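Local coordinates for protein putative ABC transporter (Thermobispora bispora, PDB 4PE6) that probably serves as the solute-binding protein of an ABC transporter, probably binding a carbohydrate or related sugar acid in the cleft between two lobes, at residues A[32-36]-A[258-264]; A[37-41]-A[56-60]. All coordinates share one frame. Where two conformers were deposited one is given. Residues are numbered along the deposited sequence.

Interaction 1 of 2, residues A[32-36]-A[258-264]. With LTH ((2R,3S)-2,3,4-trihydroxybutanoic acid), chain C.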
loop_
_atom_site.group_PDB
_atom_site.type_symbol
_atom_site.label_atom_id
_atom_site.label_comp_id
_atom_site.label_asym_id
_atom_site.label_seq_id
_atom_site.Cartn_x
_atom_site.Cartn_y
_atom_site.Cartn_z
ATOM N N TRP A 32 0.979 -5.640 4.847
ATOM C CA TRP A 32 0.149 -5.060 3.786
ATOM C C TRP A 32 0.413 -5.835 2.486
ATOM O O TRP A 32 -0.513 -6.219 1.769
ATOM C CB TRP A 32 0.446 -3.545 3.652
ATOM C CG TRP A 32 -0.412 -2.806 2.652
ATOM C CD1 TRP A 32 -1.489 -2.031 2.925
ATOM C CD2 TRP A 32 -0.228 -2.745 1.222
ATOM N NE1 TRP A 32 -2.023 -1.529 1.758
ATOM C CE2 TRP A 32 -1.253 -1.929 0.704
ATOM C CE3 TRP A 32 0.688 -3.314 0.336
ATOM C CZ2 TRP A 32 -1.387 -1.668 -0.652
ATOM C CZ3 TRP A 32 0.575 -3.057 -0.996
ATOM C CH2 TRP A 32 -0.455 -2.218 -1.493
ATOM N N ARG A 33 1.687 -6.089 2.200
ATOM C CA ARG A 33 2.077 -6.790 0.985
ATOM C C ARG A 33 1.614 -8.242 1.017
ATOM O O ARG A 33 1.282 -8.817 -0.010
ATOM C CB ARG A 33 3.583 -6.730 0.788
ATOM C CG ARG A 33 4.137 -5.358 0.438
ATOM C CD ARG A 33 3.786 -4.891 -0.984
ATOM N NE ARG A 33 4.372 -3.573 -1.193
ATOM C CZ ARG A 33 5.347 -3.267 -2.065
ATOM N NH1 ARG A 33 5.838 -4.143 -2.894
ATOM N NH2 ARG A 33 5.816 -2.035 -2.104
ATOM N N GLN A 34 1.606 -8.819 2.210
ATOM C CA GLN A 34 1.094 -10.171 2.377
ATOM C C GLN A 34 -0.411 -10.260 2.124
ATOM O O GLN A 34 -0.858 -11.201 1.498
ATOM C CB GLN A 34 1.499 -10.732 3.728
ATOM C CG GLN A 34 2.934 -11.213 3.650
ATOM C CD GLN A 34 3.639 -11.213 4.965
ATOM O OE1 GLN A 34 3.039 -11.461 6.007
ATOM N NE2 GLN A 34 4.936 -10.929 4.930
ATOM N N THR A 35 -1.170 -9.256 2.541
ATOM C CA THR A 35 -2.587 -9.225 2.233
ATOM C C THR A 35 -2.771 -9.002 0.724
ATOM O O THR A 35 -3.638 -9.618 0.088
ATOM C CB THR A 35 -3.323 -8.157 3.050
ATOM O OG1 THR A 35 -3.323 -8.531 4.430
ATOM C CG2 THR A 35 -4.768 -8.017 2.578
HETATM N N MSE A 36 -1.940 -8.143 0.143
HETATM C CA MSE A 36 -2.037 -7.861 -1.290
HETATM C C MSE A 36 -1.873 -9.120 -2.102
HETATM O O MSE A 36 -2.619 -9.348 -3.050
HETATM C CB MSE A 36 -0.989 -6.803 -1.639
HETATM C CG MSE A 36 -0.793 -6.763 -3.135
HETATM SE SE MSE A 36 0.813 -5.695 -3.483
HETATM C CE MSE A 36 1.982 -7.268 -3.540
HETATM N N MSE A 258 -4.436 3.696 4.780
HETATM C CA MSE A 258 -3.413 3.104 3.917
HETATM C C MSE A 258 -3.993 2.995 2.537
HETATM O O MSE A 258 -5.207 3.142 2.332
HETATM C CB MSE A 258 -2.994 1.677 4.350
HETATM C CG MSE A 258 -2.404 1.632 5.737
HETATM SE SE MSE A 258 -1.483 -0.071 6.109
HETATM C CE MSE A 258 0.210 0.304 5.142
ATOM N N SER A 259 -3.121 2.761 1.573
ATOM C CA SER A 259 -3.511 2.284 0.258
ATOM C C SER A 259 -4.247 0.951 0.341
ATOM O O SER A 259 -4.233 0.270 1.398
ATOM C CB SER A 259 -2.276 2.142 -0.630
ATOM O OG SER A 259 -1.351 1.225 -0.045
ATOM N N ASP A 260 -4.833 0.573 -0.789
ATOM C CA ASP A 260 -5.639 -0.640 -0.940
ATOM C C ASP A 260 -4.796 -1.805 -1.404
ATOM O O ASP A 260 -4.288 -1.788 -2.524
ATOM C CB ASP A 260 -6.748 -0.366 -1.968
ATOM C CG ASP A 260 -7.627 -1.574 -2.263
ATOM O OD1 ASP A 260 -7.759 -2.505 -1.431
ATOM O OD2 ASP A 260 -8.223 -1.574 -3.353
ATOM N N PRO A 261 -4.626 -2.836 -0.546
ATOM C CA PRO A 261 -3.880 -4.014 -0.980
ATOM C C PRO A 261 -4.497 -4.694 -2.195
ATOM O O PRO A 261 -3.775 -5.311 -2.972
ATOM C CB PRO A 261 -3.931 -4.956 0.239
ATOM C CG PRO A 261 -4.221 -4.074 1.394
ATOM C CD PRO A 261 -5.066 -2.950 0.852
ATOM N N ALA A 262 -5.816 -4.576 -2.355
ATOM C CA ALA A 262 -6.510 -5.159 -3.466
ATOM C C ALA A 262 -6.350 -4.405 -4.785
ATOM O O ALA A 262 -7.024 -4.700 -5.748
ATOM C CB ALA A 262 -7.988 -5.377 -3.117
ATOM N N GLN A 263 -5.426 -3.451 -4.858
ATOM C CA GLN A 263 -4.953 -3.030 -6.160
ATOM C C GLN A 263 -4.487 -4.211 -7.005
ATOM O O GLN A 263 -4.593 -4.160 -8.223
ATOM C CB GLN A 263 -3.826 -2.043 -6.047
ATOM C CG GLN A 263 -4.251 -0.648 -5.640
ATOM C CD GLN A 263 -3.041 0.204 -5.354
ATOM O OE1 GLN A 263 -2.563 0.905 -6.234
ATOM N NE2 GLN A 263 -2.521 0.133 -4.111
ATOM N N SER A 264 -3.977 -5.272 -6.368
ATOM C CA SER A 264 -3.578 -6.449 -7.097
ATOM C C SER A 264 -4.751 -7.149 -7.808
ATOM O O SER A 264 -4.583 -7.721 -8.899
ATOM C CB SER A 264 -2.859 -7.444 -6.168
ATOM O OG SER A 264 -3.744 -7.884 -5.147
HETATM O O1 LTH C . 2.518 -0.569 2.472
HETATM C C1 LTH C . 3.022 -0.960 1.356
HETATM O O LTH C . 3.840 -1.893 1.206
HETATM C C2 LTH C . 2.516 -0.293 0.054
HETATM O O2 LTH C . 3.221 -0.809 -1.104
HETATM C C3 LTH C . 2.713 1.208 0.074
HETATM O O3 LTH C . 4.096 1.512 0.246
HETATM C C4 LTH C . 2.249 1.790 -1.277
HETATM O O4 LTH C . 0.819 1.549 -1.347
#

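Interaction 2 of 2, residues A[37-41]-A[56-60]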
loop_
_atom_site.group_PDB
_atom_site.type_symbol
_atom_site.label_atom_id
_atom_site.label_comp_id
_atom_site.label_asym_id
_atom_site.label_seq_id
_atom_site.Cartn_x
_atom_site.Cartn_y
_atom_site.Cartn_z
ATOM N N ILE A 37 -0.904 -9.956 -1.732
ATOM C CA ILE A 37 -0.693 -11.252 -2.397
ATOM C C ILE A 37 -1.856 -12.221 -2.150
ATOM O O ILE A 37 -2.372 -12.840 -3.087
ATOM C CB ILE A 37 0.658 -11.884 -1.972
ATOM C CG1 ILE A 37 1.817 -11.009 -2.501
ATOM C CG2 ILE A 37 0.783 -13.332 -2.443
ATOM C CD1 ILE A 37 1.854 -10.841 -4.003
ATOM N N ALA A 38 -2.276 -12.308 -0.900
ATOM C CA ALA A 38 -3.367 -13.207 -0.532
ATOM C C ALA A 38 -4.656 -12.879 -1.313
ATOM O O ALA A 38 -5.283 -13.775 -1.865
ATOM C CB ALA A 38 -3.573 -13.184 0.969
ATOM N N LYS A 39 -5.027 -11.603 -1.419
ATOM C CA LYS A 39 -6.219 -11.220 -2.171
ATOM C C LYS A 39 -6.083 -11.545 -3.661
ATOM O O LYS A 39 -7.037 -12.023 -4.266
ATOM C CB LYS A 39 -6.532 -9.732 -1.985
ATOM C CG LYS A 39 -6.835 -9.321 -0.560
ATOM C CD LYS A 39 -8.126 -9.947 -0.050
ATOM C CE LYS A 39 -8.298 -9.697 1.439
ATOM N NZ LYS A 39 -9.727 -9.810 1.809
ATOM N N PHE A 40 -4.901 -11.294 -4.248
ATOM C CA PHE A 40 -4.642 -11.683 -5.621
ATOM C C PHE A 40 -4.788 -13.178 -5.818
ATOM O O PHE A 40 -5.400 -13.621 -6.779
ATOM C CB PHE A 40 -3.222 -11.289 -6.083
ATOM C CG PHE A 40 -2.873 -11.847 -7.441
ATOM C CD1 PHE A 40 -3.378 -11.256 -8.598
ATOM C CD2 PHE A 40 -2.089 -12.981 -7.563
ATOM C CE1 PHE A 40 -3.064 -11.768 -9.848
ATOM C CE2 PHE A 40 -1.781 -13.507 -8.802
ATOM C CZ PHE A 40 -2.283 -12.896 -9.951
ATOM N N GLU A 41 -4.193 -13.960 -4.926
ATOM C CA GLU A 41 -4.196 -15.396 -5.094
ATOM C C GLU A 41 -5.609 -15.980 -4.933
ATOM O O GLU A 41 -6.005 -16.865 -5.686
ATOM C CB GLU A 41 -3.228 -16.046 -4.115
ATOM C CG GLU A 41 -1.784 -15.911 -4.544
ATOM C CD GLU A 41 -0.809 -16.473 -3.526
ATOM O OE1 GLU A 41 -1.149 -16.519 -2.327
ATOM O OE2 GLU A 41 0.312 -16.832 -3.931
ATOM N N TYR A 56 -1.768 -19.012 -12.895
ATOM C CA TYR A 56 -1.254 -17.813 -12.243
ATOM C C TYR A 56 0.001 -18.159 -11.450
ATOM O O TYR A 56 0.156 -19.291 -10.983
ATOM C CB TYR A 56 -2.323 -17.174 -11.345
ATOM C CG TYR A 56 -2.642 -17.915 -10.064
ATOM C CD1 TYR A 56 -1.937 -17.665 -8.891
ATOM C CD2 TYR A 56 -3.679 -18.851 -10.017
ATOM C CE1 TYR A 56 -2.239 -18.350 -7.715
ATOM C CE2 TYR A 56 -3.990 -19.522 -8.850
ATOM C CZ TYR A 56 -3.271 -19.269 -7.705
ATOM O OH TYR A 56 -3.581 -19.957 -6.547
ATOM N N LYS A 57 0.894 -17.180 -11.322
ATOM C CA LYS A 57 2.116 -17.319 -10.566
ATOM C C LYS A 57 2.481 -16.004 -9.867
ATOM O O LYS A 57 2.403 -14.918 -10.477
ATOM C CB LYS A 57 3.256 -17.737 -11.487
ATOM C CG LYS A 57 4.465 -18.310 -10.758
ATOM C CD LYS A 57 5.556 -18.684 -11.744
ATOM C CE LYS A 57 6.896 -18.899 -11.080
ATOM N NZ LYS A 57 6.928 -20.243 -10.466
ATOM N N VAL A 58 2.871 -16.126 -8.598
ATOM C CA VAL A 58 3.405 -15.030 -7.804
ATOM C C VAL A 58 4.894 -15.211 -7.521
ATOM O O VAL A 58 5.340 -16.267 -7.041
ATOM C CB VAL A 58 2.659 -14.928 -6.462
ATOM C CG1 VAL A 58 3.342 -13.932 -5.528
ATOM C CG2 VAL A 58 1.221 -14.527 -6.717
ATOM N N VAL A 59 5.672 -14.176 -7.796
ATOM C CA VAL A 59 7.063 -14.197 -7.387
ATOM C C VAL A 59 7.406 -12.947 -6.598
ATOM O O VAL A 59 7.151 -11.837 -7.066
ATOM C CB VAL A 59 7.989 -14.372 -8.586
ATOM C CG1 VAL A 59 9.431 -14.366 -8.123
ATOM C CG2 VAL A 59 7.667 -15.689 -9.311
ATOM N N ASN A 60 7.958 -13.140 -5.398
ATOM C CA ASN A 60 8.365 -12.028 -4.529
ATOM C C ASN A 60 9.875 -11.880 -4.523
ATOM O O ASN A 60 10.606 -12.860 -4.333
ATOM C CB ASN A 60 7.921 -12.258 -3.076
ATOM C CG ASN A 60 6.412 -12.356 -2.923
ATOM O OD1 ASN A 60 5.660 -11.441 -3.287
ATOM N ND2 ASN A 60 5.958 -13.476 -2.341
#

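Interaction 1 of 2, residues A[32-36]-A[258-264]
This is a buried packing contact that also lines the ligand pocket, between the first turn of helix 31-49 and the segment that leaves strand 255-258, turns, and enters helix 263-275, close to the centre of the chain. W32 is its pivot. With chi1 in t, the indole reaches across the interface and its NE1 donates a nearly straight hydrogen bond to S259 O (2.9 Å). The two faces of the ring are used differently: P261 lies against one in a CH-pi contact, CG being 3.7 Å from the centroid of the five-membered ring, while the bound trihydroxybutanoic acid sits over the other, LTH C1 3.5 Å from W32 CE3. Selenomethionine M258 adds an oblique Met-aromatic contact, its SE 4.8 Å from the centroid of the W32 five-membered ring, and M258 CE packs 3.6 Å from W32 CD1.

W32, M258 and S259, with R33, also form part of the ligand pocket. S259 OG gives a hydrogen bond to LTH O4 (2.6 Å), and R33, whose CA-to-CB bond is directed away from 258-264, donates from NE to LTH O and to LTH O2, both at 3.0 Å. N30 and D113 also bind the ligand. One turn along the helix, selenomethionine M36 packs its CB on P261 CB (3.9 Å), and its carbonyl O accepts a hydrogen bond from S264 OG (2.8 Å). Between these anchors, a type I turn from D260 to Q263 redirects the chain; Q263 NE2 bonds D260 O (3.1 Å) and D113, and the D260 carboxylate is held by W311 and W313. Strands 108-112 and 122-126 touch M36, S259, Q263 and S264 through F112, L124 and N126, while W131 of helix 128-142 abuts M258 and S259.

Interaction 2 of 2, residues A[37-41]-A[56-60]
F40 lays its ring beside V58, with CD2 3.7 Å from V58 CG2, and it also meets Y56 obliquely, CE2 lying 4.2 Å from Y56 CD1. Its CA-to-CB bond runs sideways to the strand, but chi1 in t carries the ring back towards it. One helical turn earlier, I37 points at the strand and brings CD1 to 3.8 Å from V58 CG1 and 3.9 Å from N60 OD1. V58 thus fits between I37 and F40, the i and i+3 positions of the helix. E41 follows at the margin: its CG is 4.0 Å from Y56 CE1, and its OE2 lies 3.7 Å from V58 CG2.

Alternation along the strand decides which residues take part. Y56, V58 and N60 face helix 31-49, whereas K57 and V59 point to the other side of the sheet, where they touch helix 67-78. The short segments run nearly antiparallel, at 168°, with their axes 10.1 Å apart. This is the packing within a beta-alpha-beta unit, strand 20-25, helix 31-49 and strand 55-60, whose two strands are parallel neighbours joined by backbone hydrogen bonds of K57 and V59. L23 of strand 20-25 lies under I37 and F40, so the helix rests on both strands. Y56 extends the contact along the helix to A44, K45 and Q48.

Helix and strand meet here almost entirely through side chains, by van der Waals contact; the amide oxygen of N60 is engaged by N25. The contact thus rests mainly on apolar packing of I37, F40, V58 and Y56, with E41 and N60 at its margin and no polar pair between the segments.

How the interactions relate
Both interactions draw on helix 31-49: interaction 1 uses its first turn, and interaction 2 the residues that follow directly. Their centres are 11 Å apart, and they touch where S264 OG lies 3.6 Å from F40 CB. In sequence, 56-60 follows the helix after a short connection, whereas 258-264 comes 222 residues after M36, so interaction 2 is local and interaction 1 long-range. The helix thereby packs on the edge strand 55-60 of the mixed sheet and its neighbour 20-25, while its N-terminal end meets the chain leaving strand 255-258 at the ligand. This joins local packing to the binding cleft, as in two-lobed periplasmic binding proteins.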